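Local atomic coordinates of ABC transporter, periplasmic substrate-binding protein (Vibrio cholerae O1 biovar eltor, PDB entry 1TWY), a protein that probably binds phosphate in the periplasm and delivers it to an ABC transporter for uptake into the cell. Residues 28-33 with 253-258; 44-49 with 56-61. All blocks are in the same frame, centred on the assembly; numbering follows the deposited sequence.

The modelled chain starts at Ser28 and enters strand 29-34, the first partner of contact 1. Helix 36-52 follows, and strand 57-62 then runs alongside the first strand, in parallel with it. Contact 2 packs this helix on the second strand and closes a short loop within the first beta-alpha-beta unit. Contact 1 closes last, with 219 residues lying between its two segments, when helix 250-260, late in the chain, packs back on the first strand. Its long loop therefore encloses the short one. The two contacts join directly through the sheet: Ile32 N lies 2.9 Å from Ala59 O, a probable backbone hydrogen bond. Together they tie both helices to neighbouring strands.

Contact 1. Residues 28-33 with 253-258; sequences SEITIS and KEFIAF
Phe255 of helix 250-260 meets two isoleucines of strand 29-34, one at each end of its side chain. Ile30 reaches the root: its CD1 lies 3.8 Å from Phe255 CB. Ile32 reaches the far part of the ring, with its CD1 4.3 Å from Phe255 CE2. This methyl sits at the ring edge, near the ring plane. The Ile30 and Phe255 side chains cross obliquely.

The two isoleucines use different first torsions. In Ile30, CG1 stands beside the backbone N (chi1 -73°). In Ile32, CG1 points opposite the backbone N (chi1 177°). The residues alternate along the strand, and their end methyls lie 8.7 Å apart, from Ile30 CD1 to Ile32 CD1. The aromatic side chain spans the interval. The CA atoms of Ile30 and Phe255 stay 8.4 Å apart, so side chains alone bridge strand and helix. No hydrogen bond crosses. All three touching residues are buried, and the contact is wholly apolar.

It is helix-on-sheet packing in the alpha/beta fold of a periplasmic binding protein. Ile32 also packs on Val58 and Val60 of strand 57-62 and on Ile79 and Met81 of strand 79-82. Phe255 touches Ile79 as well, and in helix 36-52 it packs on Met42 and meets the Tyr49 ring edge-to-face.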
ATOM      1  N   SER A  28      19.578 -22.723  10.451  1.00 46.16           N
ATOM      2  CA  SER A  28      19.652 -22.240   9.049  1.00 46.60           C
ATOM      3  C   SER A  28      19.183 -20.776   8.948  1.00 40.64           C
ATOM      4  O   SER A  28      18.829 -20.141   9.942  1.00 35.53           O
ATOM      5  CB  SER A  28      18.848 -23.167   8.138  1.00 48.84           C
ATOM      6  OG  SER A  28      18.257 -24.236   8.881  1.00 53.05           O
ATOM      7  N   GLU A  29      19.214 -20.225   7.749  1.00 36.75           N
ATOM      8  CA  GLU A  29      18.866 -18.787   7.565  1.00 36.90           C
ATOM      9  C   GLU A  29      17.918 -18.703   6.351  1.00 31.66           C
ATOM     10  O   GLU A  29      18.111 -19.424   5.434  1.00 32.95           O
ATOM     11  CB  GLU A  29      20.131 -17.959   7.338  1.00 39.39           C
ATOM     12  CG  GLU A  29      20.461 -16.920   8.423  1.00 49.55           C
ATOM     13  CD  GLU A  29      21.018 -15.575   7.892  1.00 59.94           C
ATOM     14  OE1 GLU A  29      21.673 -15.552   6.803  1.00 55.16           O
ATOM     15  OE2 GLU A  29      20.795 -14.517   8.560  1.00 67.28           O
ATOM     16  N   ILE A  30      16.871 -17.879   6.426  1.00 30.77           N
ATOM     17  CA  ILE A  30      15.938 -17.657   5.333  1.00 30.99           C
ATOM     18  C   ILE A  30      16.020 -16.151   5.159  1.00 29.34           C
ATOM     19  O   ILE A  30      15.991 -15.439   6.107  1.00 31.28           O
ATOM     20  CB  ILE A  30      14.470 -18.051   5.710  1.00 31.97           C
ATOM     21  CG1 ILE A  30      14.318 -19.567   5.777  1.00 36.63           C
ATOM     22  CG2 ILE A  30      13.495 -17.610   4.698  1.00 32.99           C
ATOM     23  CD1 ILE A  30      13.042 -20.022   6.495  1.00 37.24           C
ATOM     24  N   THR A  31      16.066 -15.694   3.937  1.00 25.41           N
ATOM     25  CA  THR A  31      16.169 -14.238   3.678  1.00 25.80           C
ATOM     26  C   THR A  31      14.916 -13.903   2.910  1.00 22.05           C
ATOM     27  O   THR A  31      14.662 -14.493   1.854  1.00 22.25           O
ATOM     28  CB  THR A  31      17.350 -13.974   2.818  1.00 28.09           C
ATOM     29  OG1 THR A  31      18.534 -14.454   3.463  1.00 32.74           O
ATOM     30  CG2 THR A  31      17.563 -12.449   2.557  1.00 35.63           C
ATOM     31  N   ILE A  32      14.092 -12.984   3.426  1.00 22.83           N
ATOM     32  CA  ILE A  32      12.943 -12.544   2.692  1.00 20.76           C
ATOM     33  C   ILE A  32      13.164 -11.043   2.428  1.00 20.22           C
ATOM     34  O   ILE A  32      13.317 -10.276   3.373  1.00 19.70           O
ATOM     35  CB  ILE A  32      11.602 -12.880   3.486  1.00 21.05           C
ATOM     36  CG1 ILE A  32      10.392 -12.346   2.759  1.00 19.66           C
ATOM     37  CG2 ILE A  32      11.610 -12.358   4.899  1.00 28.42           C
ATOM     38  CD1 ILE A  32       9.025 -13.009   3.200  1.00 23.29           C
ATOM     39  N   SER A  33      13.086 -10.646   1.173  1.00 17.57           N
ATOM     40  CA  SER A  33      13.493  -9.312   0.738  1.00 16.21           C
ATOM     41  C   SER A  33      12.433  -8.660  -0.030  1.00 17.82           C
ATOM     42  O   SER A  33      11.777  -9.279  -0.860  1.00 16.48           O
ATOM     43  CB  SER A  33      14.748  -9.479  -0.130  1.00 20.88           C
ATOM     44  OG  SER A  33      15.668 -10.265   0.646  1.00 24.71           O
ATOM     45  N   LYS A 253      10.023 -23.759   2.488  1.00 32.11           N
ATOM     46  CA  LYS A 253       8.662 -24.292   2.406  1.00 33.34           C
ATOM     47  C   LYS A 253       7.925 -24.229   3.762  1.00 32.47           C
ATOM     48  O   LYS A 253       6.768 -23.873   3.854  1.00 30.12           O
ATOM     49  CB  LYS A 253       8.696 -25.728   1.842  1.00 37.14           C
ATOM     50  CG  LYS A 253       9.179 -25.706   0.388  1.00 48.35           C
ATOM     51  CD  LYS A 253       8.790 -26.950  -0.476  1.00 52.77           C
ATOM     52  CE  LYS A 253       9.113 -28.282   0.178  1.00 54.28           C
ATOM     53  NZ  LYS A 253       9.582 -29.284  -0.865  1.00 50.50           N
ATOM     54  N   GLU A 254       8.618 -24.519   4.844  1.00 29.61           N
ATOM     55  CA  GLU A 254       8.070 -24.402   6.157  1.00 31.38           C
ATOM     56  C   GLU A 254       7.671 -22.941   6.552  1.00 26.57           C
ATOM     57  O   GLU A 254       6.625 -22.732   7.166  1.00 29.60           O
ATOM     58  CB  GLU A 254       9.051 -25.006   7.161  1.00 34.12           C
ATOM     59  CG  GLU A 254       8.511 -25.182   8.543  1.00 41.62           C
ATOM     60  CD  GLU A 254       9.416 -26.066   9.441  1.00 56.36           C
ATOM     61  OE1 GLU A 254      10.402 -26.701   8.957  1.00 56.62           O
ATOM     62  OE2 GLU A 254       9.131 -26.124  10.649  1.00 61.21           O
ATOM     63  N   PHE A 255       8.489 -21.976   6.195  1.00 26.78           N
ATOM     64  CA  PHE A 255       8.099 -20.585   6.472  1.00 27.56           C
ATOM     65  C   PHE A 255       6.879 -20.168   5.602  1.00 21.23           C
ATOM     66  O   PHE A 255       5.913 -19.492   6.107  1.00 23.95           O
ATOM     67  CB  PHE A 255       9.271 -19.622   6.262  1.00 24.00           C
ATOM     68  CG  PHE A 255       8.979 -18.265   6.754  1.00 26.84           C
ATOM     69  CD1 PHE A 255       8.711 -18.037   8.098  1.00 27.88           C
ATOM     70  CD2 PHE A 255       8.927 -17.182   5.878  1.00 26.58           C
ATOM     71  CE1 PHE A 255       8.425 -16.817   8.557  1.00 26.09           C
ATOM     72  CE2 PHE A 255       8.613 -15.916   6.337  1.00 27.41           C
ATOM     73  CZ  PHE A 255       8.384 -15.710   7.640  1.00 24.17           C
ATOM     74  N   ILE A 256       6.886 -20.541   4.349  1.00 24.00           N
ATOM     75  CA  ILE A 256       5.741 -20.278   3.457  1.00 23.29           C
ATOM     76  C   ILE A 256       4.440 -20.884   3.991  1.00 23.10           C
ATOM     77  O   ILE A 256       3.382 -20.184   4.134  1.00 23.04           O
ATOM     78  CB  ILE A 256       6.029 -20.773   2.026  1.00 22.19           C
ATOM     79  CG1 ILE A 256       7.217 -20.027   1.413  1.00 22.57           C
ATOM     80  CG2 ILE A 256       4.802 -20.616   1.109  1.00 23.89           C
ATOM     81  CD1 ILE A 256       6.860 -18.623   0.894  1.00 29.52           C
ATOM     82  N   ALA A 257       4.485 -22.159   4.401  1.00 25.00           N
ATOM     83  CA  ALA A 257       3.347 -22.703   5.134  1.00 24.99           C
ATOM     84  C   ALA A 257       2.801 -21.928   6.338  1.00 24.60           C
ATOM     85  O   ALA A 257       1.585 -21.736   6.492  1.00 24.98           O
ATOM     86  CB  ALA A 257       3.655 -24.204   5.633  1.00 21.15           C
ATOM     87  N   PHE A 258       3.704 -21.525   7.183  1.00 24.42           N
ATOM     88  CA  PHE A 258       3.347 -20.679   8.304  1.00 24.59           C
ATOM     89  C   PHE A 258       2.621 -19.366   7.852  1.00 20.85           C
ATOM     90  O   PHE A 258       1.704 -18.901   8.485  1.00 19.41           O
ATOM     91  CB  PHE A 258       4.601 -20.307   9.077  1.00 19.87           C
ATOM     92  CG  PHE A 258       4.410 -19.180  10.036  1.00 22.28           C
ATOM     93  CD1 PHE A 258       3.732 -19.348  11.179  1.00 26.89           C
ATOM     94  CD2 PHE A 258       4.936 -17.874   9.728  1.00 23.97           C
ATOM     95  CE1 PHE A 258       3.558 -18.316  12.045  1.00 27.25           C
ATOM     96  CE2 PHE A 258       4.777 -16.846  10.604  1.00 28.92           C
ATOM     97  CZ  PHE A 258       4.128 -17.049  11.770  1.00 31.66           C
TER

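Contact 2. Residues 44-49 with 56-61; sequences VLAEKY and TYVAVQ
Ala46 and Tyr49 of helix 36-52 pack on Thr56, Val58 and Val60, which lead into and along strand 57-62. This is the helix-to-strand half of a beta-alpha-beta crossover: strand 29-34, helix 36-52, strand 57-62. The helix runs back against the strand, with 173° between the N-to-C directions of the short segments. Their axes come within 8.4 Å.

The small side chain of Ala46 lets the backbones approach closely. The CA atoms of Ala46 and Val58 are 6.0 Å apart. Ala46 CB is a low bump that settles between two valines of the strand. It lies 3.9 Å from Val60 CG2 and 4.0 Å from Val58 CG1. The two valines come from alternate positions of the strand, and both have their CB directed to the helix.

Val58 is the larger bump. It fits between Ala46 and Tyr49, one helical turn apart. Its CG1 stands opposite the backbone N (chi1 -179°) and serves Ala46. Its other methyl serves the tyrosine, with Val58 CG2 4.2 Å from Tyr49 CD2. That methyl approaches the ring obliquely. The ring extends from the helix and lies alongside Val58 and Thr56, with one ring carbon near each: CD2 by Val58 and CE2 by Thr56.

Other parts of the fold hold the tyrosine too. His53 stacks on its ring, and Phe258 of helix 250-260 also meets it, with the planes at about 55°. Val60 also packs on Ala39 and Asp43 of helix 36-52. At the end of the contact, Thr56 OG1 comes within 4.4 Å of Tyr49 CE2 and also makes a weak hydrogen bond with His53 O.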
ATOM      1  N   VAL A  44       6.890  -8.762  12.378  1.00 25.06           N
ATOM      2  CA  VAL A  44       6.092  -9.506  13.387  1.00 23.40           C
ATOM      3  C   VAL A  44       5.919 -10.990  13.100  1.00 26.82           C
ATOM      4  O   VAL A  44       6.054 -11.832  14.000  1.00 27.51           O
ATOM      5  CB  VAL A  44       4.727  -8.914  13.486  1.00 22.10           C
ATOM      6  CG1 VAL A  44       3.919  -9.617  14.602  1.00 28.31           C
ATOM      7  CG2 VAL A  44       4.792  -7.382  13.834  1.00 25.23           C
ATOM      8  N   LEU A  45       5.662 -11.345  11.866  1.00 22.53           N
ATOM      9  CA  LEU A  45       5.449 -12.745  11.526  1.00 23.96           C
ATOM     10  C   LEU A  45       6.731 -13.525  11.776  1.00 24.99           C
ATOM     11  O   LEU A  45       6.710 -14.659  12.214  1.00 28.29           O
ATOM     12  CB  LEU A  45       4.950 -12.876  10.081  1.00 22.62           C
ATOM     13  CG  LEU A  45       3.625 -12.193   9.858  1.00 22.19           C
ATOM     14  CD1 LEU A  45       3.306 -12.158   8.399  1.00 23.56           C
ATOM     15  CD2 LEU A  45       2.496 -13.040  10.626  1.00 24.97           C
ATOM     16  N   ALA A  46       7.843 -12.943  11.353  1.00 24.42           N
ATOM     17  CA  ALA A  46       9.146 -13.580  11.477  1.00 26.00           C
ATOM     18  C   ALA A  46       9.462 -13.834  12.990  1.00 33.28           C
ATOM     19  O   ALA A  46       9.811 -14.954  13.385  1.00 33.81           O
ATOM     20  CB  ALA A  46      10.242 -12.725  10.870  1.00 27.16           C
ATOM     21  N   GLU A  47       9.333 -12.785  13.796  1.00 34.94           N
ATOM     22  CA  GLU A  47       9.602 -12.923  15.239  1.00 39.60           C
ATOM     23  C   GLU A  47       8.706 -14.034  15.833  1.00 36.40           C
ATOM     24  O   GLU A  47       9.177 -14.883  16.579  1.00 35.78           O
ATOM     25  CB  GLU A  47       9.456 -11.567  15.961  1.00 39.67           C
ATOM     26  CG  GLU A  47       9.582 -11.630  17.496  1.00 49.69           C
ATOM     27  CD  GLU A  47      10.091 -10.312  18.109  1.00 64.53           C
ATOM     28  OE1 GLU A  47      11.090  -9.710  17.596  1.00 66.51           O
ATOM     29  OE2 GLU A  47       9.481  -9.858  19.109  1.00 66.36           O
ATOM     30  N   LYS A  48       7.439 -14.118  15.431  1.00 35.02           N
ATOM     31  CA  LYS A  48       6.592 -15.231  15.832  1.00 36.72           C
ATOM     32  C   LYS A  48       7.153 -16.589  15.386  1.00 38.21           C
ATOM     33  O   LYS A  48       7.172 -17.549  16.154  1.00 39.20           O
ATOM     34  CB  LYS A  48       5.146 -15.010  15.340  1.00 35.80           C
ATOM     35  CG  LYS A  48       4.141 -16.189  15.360  1.00 44.45           C
ATOM     36  CD  LYS A  48       3.674 -16.619  16.770  1.00 55.13           C
ATOM     37  CE  LYS A  48       2.226 -17.097  16.774  1.00 51.92           C
ATOM     38  NZ  LYS A  48       1.317 -16.016  17.303  1.00 58.54           N
ATOM     39  N   TYR A  49       7.571 -16.699  14.136  1.00 37.64           N
ATOM     40  CA  TYR A  49       7.976 -18.003  13.637  1.00 35.23           C
ATOM     41  C   TYR A  49       9.276 -18.451  14.355  1.00 39.55           C
ATOM     42  O   TYR A  49       9.464 -19.662  14.583  1.00 39.13           O
ATOM     43  CB  TYR A  49       8.178 -17.932  12.127  1.00 35.51           C
ATOM     44  CG  TYR A  49       8.674 -19.203  11.437  1.00 27.23           C
ATOM     45  CD1 TYR A  49       7.792 -20.141  11.005  1.00 28.14           C
ATOM     46  CD2 TYR A  49      10.016 -19.398  11.192  1.00 27.74           C
ATOM     47  CE1 TYR A  49       8.210 -21.253  10.331  1.00 27.96           C
ATOM     48  CE2 TYR A  49      10.470 -20.564  10.547  1.00 32.09           C
ATOM     49  CZ  TYR A  49       9.548 -21.451  10.087  1.00 27.94           C
ATOM     50  OH  TYR A  49       9.936 -22.609   9.427  1.00 39.43           O
ATOM     51  N   THR A  56      16.270 -20.950  13.303  1.00 41.52           N
ATOM     52  CA  THR A  56      16.295 -20.414  11.926  1.00 37.46           C
ATOM     53  C   THR A  56      16.055 -18.938  11.945  1.00 38.41           C
ATOM     54  O   THR A  56      15.025 -18.502  12.454  1.00 41.84           O
ATOM     55  CB  THR A  56      15.385 -21.224  10.981  1.00 43.03           C
ATOM     56  OG1 THR A  56      14.437 -21.988  11.706  1.00 45.47           O
ATOM     57  CG2 THR A  56      16.176 -22.359  10.367  1.00 45.06           C
ATOM     58  N   TYR A  57      17.061 -18.168  11.539  1.00 37.33           N
ATOM     59  CA  TYR A  57      16.936 -16.758  11.586  1.00 40.75           C
ATOM     60  C   TYR A  57      16.231 -16.376  10.245  1.00 37.14           C
ATOM     61  O   TYR A  57      16.654 -16.804   9.159  1.00 38.40           O
ATOM     62  CB  TYR A  57      18.282 -16.092  11.768  1.00 44.86           C
ATOM     63  CG  TYR A  57      18.203 -14.580  11.730  1.00 54.50           C
ATOM     64  CD1 TYR A  57      17.397 -13.869  12.647  1.00 62.46           C
ATOM     65  CD2 TYR A  57      18.915 -13.857  10.775  1.00 57.99           C
ATOM     66  CE1 TYR A  57      17.327 -12.464  12.601  1.00 61.81           C
ATOM     67  CE2 TYR A  57      18.855 -12.472  10.720  1.00 56.94           C
ATOM     68  CZ  TYR A  57      18.062 -11.783  11.631  1.00 61.61           C
ATOM     69  OH  TYR A  57      18.009 -10.406  11.544  1.00 74.06           O
ATOM     70  N   VAL A  58      15.127 -15.641  10.353  1.00 34.68           N
ATOM     71  CA  VAL A  58      14.488 -15.054   9.194  1.00 30.59           C
ATOM     72  C   VAL A  58      14.950 -13.603   9.104  1.00 32.17           C
ATOM     73  O   VAL A  58      14.586 -12.745   9.902  1.00 35.75           O
ATOM     74  CB  VAL A  58      12.918 -15.203   9.224  1.00 32.54           C
ATOM     75  CG1 VAL A  58      12.254 -14.600   7.984  1.00 32.51           C
ATOM     76  CG2 VAL A  58      12.493 -16.619   9.244  1.00 34.71           C
ATOM     77  N   ALA A  59      15.728 -13.332   8.102  1.00 30.56           N
ATOM     78  CA  ALA A  59      16.211 -11.990   7.821  1.00 31.30           C
ATOM     79  C   ALA A  59      15.203 -11.240   6.934  1.00 28.87           C
ATOM     80  O   ALA A  59      15.053 -11.609   5.755  1.00 27.82           O
ATOM     81  CB  ALA A  59      17.531 -12.091   7.122  1.00 32.19           C
ATOM     82  N   VAL A  60      14.601 -10.178   7.456  1.00 26.34           N
ATOM     83  CA  VAL A  60      13.599  -9.448   6.734  1.00 23.95           C
ATOM     84  C   VAL A  60      14.329  -8.235   6.213  1.00 24.73           C
ATOM     85  O   VAL A  60      14.771  -7.409   6.991  1.00 24.44           O
ATOM     86  CB  VAL A  60      12.382  -9.053   7.631  1.00 23.11           C
ATOM     87  CG1 VAL A  60      11.305  -8.265   6.817  1.00 20.27           C
ATOM     88  CG2 VAL A  60      11.775 -10.269   8.237  1.00 27.02           C
ATOM     89  N   GLN A  61      14.348  -8.059   4.913  1.00 21.01           N
ATOM     90  CA  GLN A  61      15.137  -7.031   4.299  1.00 21.47           C
ATOM     91  C   GLN A  61      14.253  -6.076   3.567  1.00 21.81           C
ATOM     92  O   GLN A  61      13.804  -6.357   2.476  1.00 21.79           O
ATOM     93  CB  GLN A  61      16.129  -7.627   3.276  1.00 24.11           C
ATOM     94  CG  GLN A  61      17.109  -8.577   3.855  1.00 22.02           C
ATOM     95  CD  GLN A  61      18.185  -9.106   2.864  1.00 29.80           C
ATOM     96  OE1 GLN A  61      19.304  -9.452   3.326  1.00 35.78           O
ATOM     97  NE2 GLN A  61      17.926  -9.070   1.577  1.00 23.84           N
TER